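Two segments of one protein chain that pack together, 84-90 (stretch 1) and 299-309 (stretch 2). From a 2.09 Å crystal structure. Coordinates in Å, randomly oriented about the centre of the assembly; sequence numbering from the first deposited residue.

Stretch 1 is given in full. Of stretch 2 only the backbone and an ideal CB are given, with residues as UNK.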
# COMPACT_ATOMS: atom_id res chain seq x y z
N GLU A 84 6.89 16.70 2.15
CA GLU A 84 7.90 17.75 1.96
C GLU A 84 9.36 17.24 2.10
O GLU A 84 10.27 17.64 1.34
CB GLU A 84 7.55 18.94 2.87
CG GLU A 84 8.61 20.05 2.96
CD GLU A 84 8.73 20.99 1.74
OE1 GLU A 84 9.36 22.08 1.90
OE2 GLU A 84 8.22 20.68 0.63
N LYS A 85 9.59 16.38 3.06
CA LYS A 85 10.92 15.77 3.19
C LYS A 85 11.31 14.98 1.94
O LYS A 85 12.47 15.04 1.51
CB LYS A 85 11.00 14.86 4.39
CG LYS A 85 10.74 15.56 5.70
CD LYS A 85 10.68 14.54 6.84
CE LYS A 85 10.22 15.18 8.17
NZ LYS A 85 10.20 14.25 9.31
N VAL A 86 10.34 14.29 1.33
CA VAL A 86 10.60 13.51 0.13
C VAL A 86 10.86 14.50 -1.05
O VAL A 86 11.76 14.29 -1.87
CB VAL A 86 9.44 12.53 -0.19
CG1 VAL A 86 9.57 11.99 -1.58
CG2 VAL A 86 9.36 11.42 0.85
N ALA A 87 10.05 15.54 -1.15
CA ALA A 87 10.22 16.53 -2.20
C ALA A 87 11.62 17.17 -2.05
O ALA A 87 12.32 17.29 -3.03
CB ALA A 87 9.11 17.61 -2.13
N ASN A 88 12.04 17.52 -0.84
CA ASN A 88 13.37 18.16 -0.69
C ASN A 88 14.46 17.16 -1.05
O ASN A 88 15.44 17.53 -1.63
CB ASN A 88 13.64 18.67 0.72
CG ASN A 88 12.73 19.86 1.12
OD1 ASN A 88 12.09 20.50 0.27
ND2 ASN A 88 12.64 20.12 2.42
N PHE A 89 14.28 15.89 -0.71
CA PHE A 89 15.28 14.87 -1.03
C PHE A 89 15.51 14.69 -2.52
O PHE A 89 16.62 14.29 -2.93
CB PHE A 89 14.79 13.55 -0.47
CG PHE A 89 15.78 12.43 -0.55
CD1 PHE A 89 16.92 12.46 0.22
CD2 PHE A 89 15.51 11.31 -1.32
CE1 PHE A 89 17.81 11.42 0.16
CE2 PHE A 89 16.38 10.23 -1.32
CZ PHE A 89 17.53 10.28 -0.58
N LEU A 90 14.45 14.89 -3.34
CA LEU A 90 14.57 14.73 -4.79
C LEU A 90 14.71 16.08 -5.54
O LEU A 90 14.72 16.13 -6.74
CB LEU A 90 13.35 14.05 -5.35
CG LEU A 90 13.09 12.60 -4.84
CD1 LEU A 90 11.84 12.11 -5.51
CD2 LEU A 90 14.20 11.58 -5.15
N UNK A 299 13.05 8.08 7.84
CA UNK A 299 14.18 7.44 7.18
C UNK A 299 15.06 8.42 6.44
O UNK A 299 16.30 8.42 6.57
CB UNK A 299 13.68 6.37 6.21
N UNK A 300 14.43 9.28 5.68
CA UNK A 300 15.15 10.34 5.01
C UNK A 300 15.82 11.27 6.05
O UNK A 300 16.97 11.66 5.82
CB UNK A 300 14.20 11.13 4.10
N UNK A 301 15.15 11.64 7.17
CA UNK A 301 15.85 12.42 8.18
C UNK A 301 17.11 11.69 8.69
O UNK A 301 18.14 12.33 8.91
CB UNK A 301 14.91 12.72 9.35
N UNK A 302 17.01 10.40 8.92
CA UNK A 302 18.15 9.60 9.37
C UNK A 302 19.31 9.62 8.36
O UNK A 302 20.50 9.89 8.71
CB UNK A 302 17.70 8.16 9.62
N UNK A 303 19.01 9.40 7.10
CA UNK A 303 20.04 9.42 6.11
C UNK A 303 20.70 10.80 6.03
O UNK A 303 21.90 10.89 5.81
CB UNK A 303 19.47 9.01 4.75
N UNK A 304 19.93 11.88 6.14
CA UNK A 304 20.49 13.21 6.00
C UNK A 304 21.29 13.55 7.26
O UNK A 304 22.20 14.31 7.14
CB UNK A 304 19.39 14.24 5.75
N UNK A 305 20.96 13.00 8.42
CA UNK A 305 21.77 13.19 9.63
C UNK A 305 23.16 12.53 9.53
O UNK A 305 24.12 13.12 9.95
CB UNK A 305 21.02 12.63 10.84
N UNK A 306 23.26 11.32 8.98
CA UNK A 306 24.51 10.72 8.66
C UNK A 306 25.21 11.55 7.61
O UNK A 306 26.43 11.74 7.64
CB UNK A 306 24.32 9.28 8.19
N UNK A 307 24.43 11.98 6.64
CA UNK A 307 24.91 12.70 5.51
C UNK A 307 24.90 11.82 4.28
O UNK A 307 25.63 10.82 4.20
CB UNK A 307 26.31 13.25 5.78
N UNK A 308 24.08 12.21 3.31
CA UNK A 308 23.74 11.28 2.26
C UNK A 308 24.87 11.16 1.24
O UNK A 308 25.00 10.12 0.59
CB UNK A 308 22.44 11.71 1.57
N UNK A 309 25.68 12.21 1.09
CA UNK A 309 26.93 12.13 0.31
C UNK A 309 27.92 11.10 0.90
O UNK A 309 28.52 10.37 0.17
CB UNK A 309 27.59 13.51 0.25

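Stretch 1 is helical and presents K85 and F89, one turn apart, to a second helix that crosses it at 43°. Position 299 has nothing of stretch 1 within 5.5 Å of its ideal CB, so the contact sets no preference there; the residue is T299.

Position 300 is the point of closest backbone approach, its CA 7.1 Å from the CA of K85. Its CA-to-CB bond points toward stretch 1, and the ideal CB lies 4.9 Å from both F89 CD1 and K85 CB. With V86 CG2 also nearby, a medium-sized aliphatic side chain such as leucine, isoleucine, valine or methionine would suit. The deposited residue is I300. Its CD1 reaches V86 CG2 at 3.7 Å, its CG2 packs against F89 CD1 at 3.8 Å, and its CG1 lies over one face of the F89 ring.

At position 301 the CA-to-CB bond points sideways, yet the ideal CB is 4.9 Å from K85 NZ, the end of an extended lysine. An acidic residue could meet that charge, while asparagine or glutamine could offer a neutral acceptor. D301 makes a salt bridge: K85 NZ donates a hydrogen bond to D301 OD2 at 2.8 Å.

Position 302 is out of reach; it is Y302. Position 303 points toward stretch 1 but, with its ideal CB 5.4 Å from F89 CE1, favours an apolar residue only loosely. L303 comes no nearer than CD1, 4.9 Å from F89 CZ.

Position 304 points toward stretch 1 from farther off, so a long side chain is needed: glutamate, glutamine, lysine or methionine. E304 brings OE2 to 3.9 Å from F89 CD1, at the ring edge, and the O of water 1 donates to K85 O at 2.7 Å and to E304 OE2 at 3.2 Å, bridging the helices.

Positions 305 and 306 are out of reach, and S305 and I306 make no contact with stretch 1. Position 307 has phi/psi of 106/116, where a CB would jam against the preceding carbonyl oxygen; glycine is called for, and G307 is the first residue to leave helical angles and sits at the N-cap position of the next helix.

Position 308 again points toward stretch 1, its ideal CB 4.9 Å from F89 CE1, inviting an aromatic or large aliphatic residue. F308 receives the edge of F89 on its face, with F89 CZ 3.8 Å from F308 CZ and the planes at 65°. Position 309, out of reach, is E309.

Stretch 2 (299-309) TIDYLESIGFE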
# COMPACT_ATOMS: atom_id res chain seq x y z
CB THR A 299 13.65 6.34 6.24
OG1 THR A 299 12.83 5.45 7.01
CG2 THR A 299 14.71 5.61 5.57
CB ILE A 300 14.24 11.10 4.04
CG1 ILE A 300 13.88 10.21 2.85
CG2 ILE A 300 14.92 12.33 3.45
CD1 ILE A 300 12.77 10.83 2.03
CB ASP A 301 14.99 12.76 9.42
CG ASP A 301 13.78 13.66 9.11
OD1 ASP A 301 13.78 14.39 8.08
OD2 ASP A 301 12.84 13.61 9.92
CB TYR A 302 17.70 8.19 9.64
CG TYR A 302 18.79 7.23 10.01
CD1 TYR A 302 19.30 7.18 11.29
CD2 TYR A 302 19.31 6.36 9.07
CE1 TYR A 302 20.31 6.27 11.63
CE2 TYR A 302 20.35 5.49 9.37
CZ TYR A 302 20.84 5.43 10.66
OH TYR A 302 21.86 4.53 10.96
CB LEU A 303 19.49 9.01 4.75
CG LEU A 303 19.04 7.54 4.63
CD1 LEU A 303 18.29 7.36 3.33
CD2 LEU A 303 20.25 6.66 4.64
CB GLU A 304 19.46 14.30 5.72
CG GLU A 304 18.41 13.98 4.69
CD GLU A 304 18.51 14.66 3.36
OE1 GLU A 304 19.59 14.57 2.74
OE2 GLU A 304 17.46 15.20 2.88
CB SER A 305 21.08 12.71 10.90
OG SER A 305 21.32 11.34 11.17
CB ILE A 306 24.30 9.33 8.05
CG1 ILE A 306 23.80 8.39 9.12
CG2 ILE A 306 25.60 8.80 7.43
CD1 ILE A 306 23.45 7.02 8.54
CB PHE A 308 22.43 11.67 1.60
CG PHE A 308 21.85 10.57 0.71
CD1 PHE A 308 21.52 9.33 1.24
CD2 PHE A 308 21.75 10.76 -0.65
CE1 PHE A 308 21.04 8.30 0.41
CE2 PHE A 308 21.28 9.75 -1.48
CZ PHE A 308 20.91 8.51 -0.95
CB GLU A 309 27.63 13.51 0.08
CG GLU A 309 28.80 13.48 -0.93
CD GLU A 309 28.41 12.98 -2.35
OE1 GLU A 309 27.26 13.27 -2.80
OE2 GLU A 309 29.24 12.30 -3.03
O HOH W 1 14.34 16.05 3.14
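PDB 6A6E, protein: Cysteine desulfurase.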